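Local coordinates for protein toxin-antitoxin system toxin HepN family (Shewanella oneidensis MR-1, PDB 6M6U) that acts as the bacteriostatic mRNA-cleaving toxin of a type VII toxin-antitoxin system and is neutralised mainly through tri-AMPylation by its partner MntA, at the interface of chains A and B. Sequence-based numbering; all coordinates share one arbitrary frame. Chains: chain A/B, Toxin-antitoxin system toxin HepN family.

The interface of chains A and B. Residues chain A 33-34, 37; chain B 18, 22, 34, 38, 42, 45.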
ATOM      1  N   PHE A  33     -11.651 -53.957  22.836  1.00 60.84           N
ATOM      2  CA  PHE A  33     -11.270 -52.678  22.240  1.00 59.42           C
ATOM      3  C   PHE A  33     -10.810 -51.685  23.302  1.00 65.40           C
ATOM      4  O   PHE A  33      -9.897 -50.886  23.059  1.00 63.73           O
ATOM      5  CB  PHE A  33     -12.439 -52.094  21.444  1.00 55.86           C
ATOM      6  CG  PHE A  33     -12.704 -52.791  20.139  1.00 56.58           C
ATOM      7  CD1 PHE A  33     -11.681 -53.420  19.451  1.00 57.89           C
ATOM      8  CD2 PHE A  33     -13.982 -52.820  19.600  1.00 58.34           C
ATOM      9  CE1 PHE A  33     -11.926 -54.060  18.248  1.00 60.01           C
ATOM     10  CE2 PHE A  33     -14.234 -53.459  18.399  1.00 58.53           C
ATOM     11  CZ  PHE A  33     -13.205 -54.081  17.722  1.00 59.27           C
ATOM     12  N   THR A  34     -11.428 -51.720  24.486  1.00 66.11           N
ATOM     13  CA  THR A  34     -11.122 -50.724  25.509  1.00 66.19           C
ATOM     14  C   THR A  34      -9.713 -50.910  26.067  1.00 68.46           C
ATOM     15  O   THR A  34      -8.998 -49.925  26.297  1.00 66.07           O
ATOM     16  CB  THR A  34     -12.168 -50.781  26.624  1.00 62.34           C
ATOM     17  OG1 THR A  34     -13.408 -50.256  26.133  1.00 64.74           O
ATOM     18  CG2 THR A  34     -11.728 -49.971  27.829  1.00 58.95           C
ATOM     19  N   ASP A  37      -7.419 -49.601  23.352  1.00 56.40           N
ATOM     20  CA  ASP A  37      -7.425 -48.143  23.421  1.00 54.52           C
ATOM     21  C   ASP A  37      -6.500 -47.632  24.522  1.00 55.18           C
ATOM     22  O   ASP A  37      -5.716 -46.700  24.309  1.00 52.17           O
ATOM     23  CB  ASP A  37      -8.850 -47.641  23.652  1.00 55.59           C
ATOM     24  CG  ASP A  37      -9.762 -47.880  22.459  1.00 61.61           C
ATOM     25  OD1 ASP A  37      -9.252 -48.177  21.357  1.00 66.33           O
ATOM     26  OD2 ASP A  37     -10.996 -47.753  22.625  1.00 62.41           O
TER
ATOM     27  N   ARG B  18     -17.822 -45.885  19.814  1.00 69.63           N
ATOM     28  CA  ARG B  18     -16.928 -46.418  20.840  1.00 68.12           C
ATOM     29  C   ARG B  18     -16.931 -45.545  22.088  1.00 66.49           C
ATOM     30  O   ARG B  18     -16.885 -46.054  23.214  1.00 63.92           O
ATOM     31  CB  ARG B  18     -15.508 -46.542  20.287  1.00 65.56           C
ATOM     32  CG  ARG B  18     -15.307 -47.670  19.294  1.00 61.52           C
ATOM     33  CD  ARG B  18     -15.138 -49.013  19.987  1.00 59.75           C
ATOM     34  NE  ARG B  18     -14.178 -48.954  21.084  1.00 63.58           N
ATOM     35  CZ  ARG B  18     -14.432 -49.367  22.323  1.00 71.53           C
ATOM     36  NH1 ARG B  18     -15.616 -49.887  22.625  1.00 75.71           N
ATOM     37  NH2 ARG B  18     -13.496 -49.276  23.258  1.00 71.71           N
ATOM     38  N   VAL B  22     -18.296 -46.839  25.655  1.00 76.52           N
ATOM     39  CA  VAL B  22     -17.395 -46.931  26.798  1.00 72.43           C
ATOM     40  C   VAL B  22     -17.832 -45.986  27.911  1.00 70.20           C
ATOM     41  O   VAL B  22     -17.742 -46.323  29.097  1.00 71.90           O
ATOM     42  CB  VAL B  22     -15.950 -46.659  26.341  1.00 69.41           C
ATOM     43  CG1 VAL B  22     -15.032 -46.449  27.532  1.00 67.48           C
ATOM     44  CG2 VAL B  22     -15.454 -47.811  25.488  1.00 69.04           C
ATOM     45  N   THR B  34      -8.993 -46.582  32.819  1.00 69.95           N
ATOM     46  CA  THR B  34      -9.021 -47.268  31.531  1.00 66.17           C
ATOM     47  C   THR B  34     -10.151 -46.745  30.651  1.00 66.21           C
ATOM     48  O   THR B  34      -9.988 -46.625  29.430  1.00 63.90           O
ATOM     49  CB  THR B  34      -9.146 -48.777  31.754  1.00 58.74           C
ATOM     50  OG1 THR B  34      -8.083 -49.211  32.610  1.00 61.05           O
ATOM     51  CG2 THR B  34      -9.057 -49.536  30.443  1.00 53.76           C
ATOM     52  N   SER B  38      -9.670 -44.761  26.952  1.00 56.56           N
ATOM     53  CA  SER B  38     -10.351 -45.166  25.727  1.00 58.43           C
ATOM     54  C   SER B  38     -11.140 -44.014  25.123  1.00 54.89           C
ATOM     55  O   SER B  38     -11.100 -43.796  23.906  1.00 48.38           O
ATOM     56  CB  SER B  38     -11.273 -46.355  26.003  1.00 59.36           C
ATOM     57  OG  SER B  38     -11.921 -46.775  24.814  1.00 56.13           O
ATOM     58  N   ASN B  42     -10.257 -42.010  21.556  1.00 52.01           N
ATOM     59  CA  ASN B  42     -11.198 -41.944  20.443  1.00 52.46           C
ATOM     60  C   ASN B  42     -11.677 -40.521  20.183  1.00 53.79           C
ATOM     61  O   ASN B  42     -12.056 -40.198  19.051  1.00 53.55           O
ATOM     62  CB  ASN B  42     -12.380 -42.876  20.698  1.00 50.55           C
ATOM     63  CG  ASN B  42     -12.022 -44.329  20.492  1.00 55.70           C
ATOM     64  OD1 ASN B  42     -11.550 -44.720  19.421  1.00 53.38           O
ATOM     65  ND2 ASN B  42     -12.231 -45.140  21.523  1.00 59.99           N
ATOM     66  N   ARG B  45      -8.910 -39.328  17.991  1.00 45.70           N
ATOM     67  CA  ARG B  45      -9.045 -39.872  16.641  1.00 47.64           C
ATOM     68  C   ARG B  45     -10.119 -39.140  15.845  1.00 50.55           C
ATOM     69  O   ARG B  45      -9.946 -38.888  14.646  1.00 46.83           O
ATOM     70  CB  ARG B  45      -9.366 -41.364  16.699  1.00 50.42           C
ATOM     71  CG  ARG B  45      -8.205 -42.269  17.070  1.00 48.65           C
ATOM     72  CD  ARG B  45      -8.729 -43.655  17.401  1.00 41.71           C
ATOM     73  NE  ARG B  45      -7.683 -44.672  17.430  1.00 38.01           N
ATOM     74  CZ  ARG B  45      -7.814 -45.849  18.041  1.00 43.24           C
ATOM     75  NH1 ARG B  45      -8.942 -46.140  18.685  1.00 38.63           N
ATOM     76  NH2 ARG B  45      -6.820 -46.729  18.022  1.00 35.35           N
TER
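In this helix-on-helix interface between two subunits of the HEPN-type RNase HepT, one carboxylate oxygen, OD2 of A:Asp37, collects three donors from the neighbouring chain. The hydroxyl OG of B:Ser38 donates to OD2 of A:Asp37 at 2.6 Å, along that oxygen's anti lone pair, away from OD1. B:Arg18 arrives tip to tip, its NH2 forming a nearly straight salt-bridging hydrogen bond (3.0 Å, 167° at H) to OD2 of A:Asp37 from above the carboxylate plane. The amide ND2 of B:Asn42 comes from the opposite face, 3.1 Å from OD2 of A:Asp37, with amide and carboxylate almost perpendicular. Such a concentration of donors would be expected to favour the ionised carboxylate.

The same B:Arg18 NH2 spends a second in-plane N-H on the hydroxyl OG1 of A:Thr34 (3.0 Å), bridging residues one helical turn apart on helix 33-60. Bends at chi2 (-80°) and chi3 (-48°) turn the guanidinium there, while CB of A:Phe33 rests against one face, 3.5 Å from B:Arg18 CZ. Nearby, the methyl groups CG2 of A:Thr34 and B:Thr34 meet 3.8 Å apart.

Farther out, B:Arg45, extended from CG to NE, donates through NH1 to OD1 of B:Asn42 (3.1 Å), helping to orient the amide with ND2 toward A:Asp37. That NH1 also forms a salt bridge with OD1 of A:Asp37, though its hydrogen bond there is weak. Two-fold symmetry repeats the arrangement with the chains exchanged, and the patch centre lies about 14 Å from the active-site residue B:Arg97 of the RX(4)HXY motif.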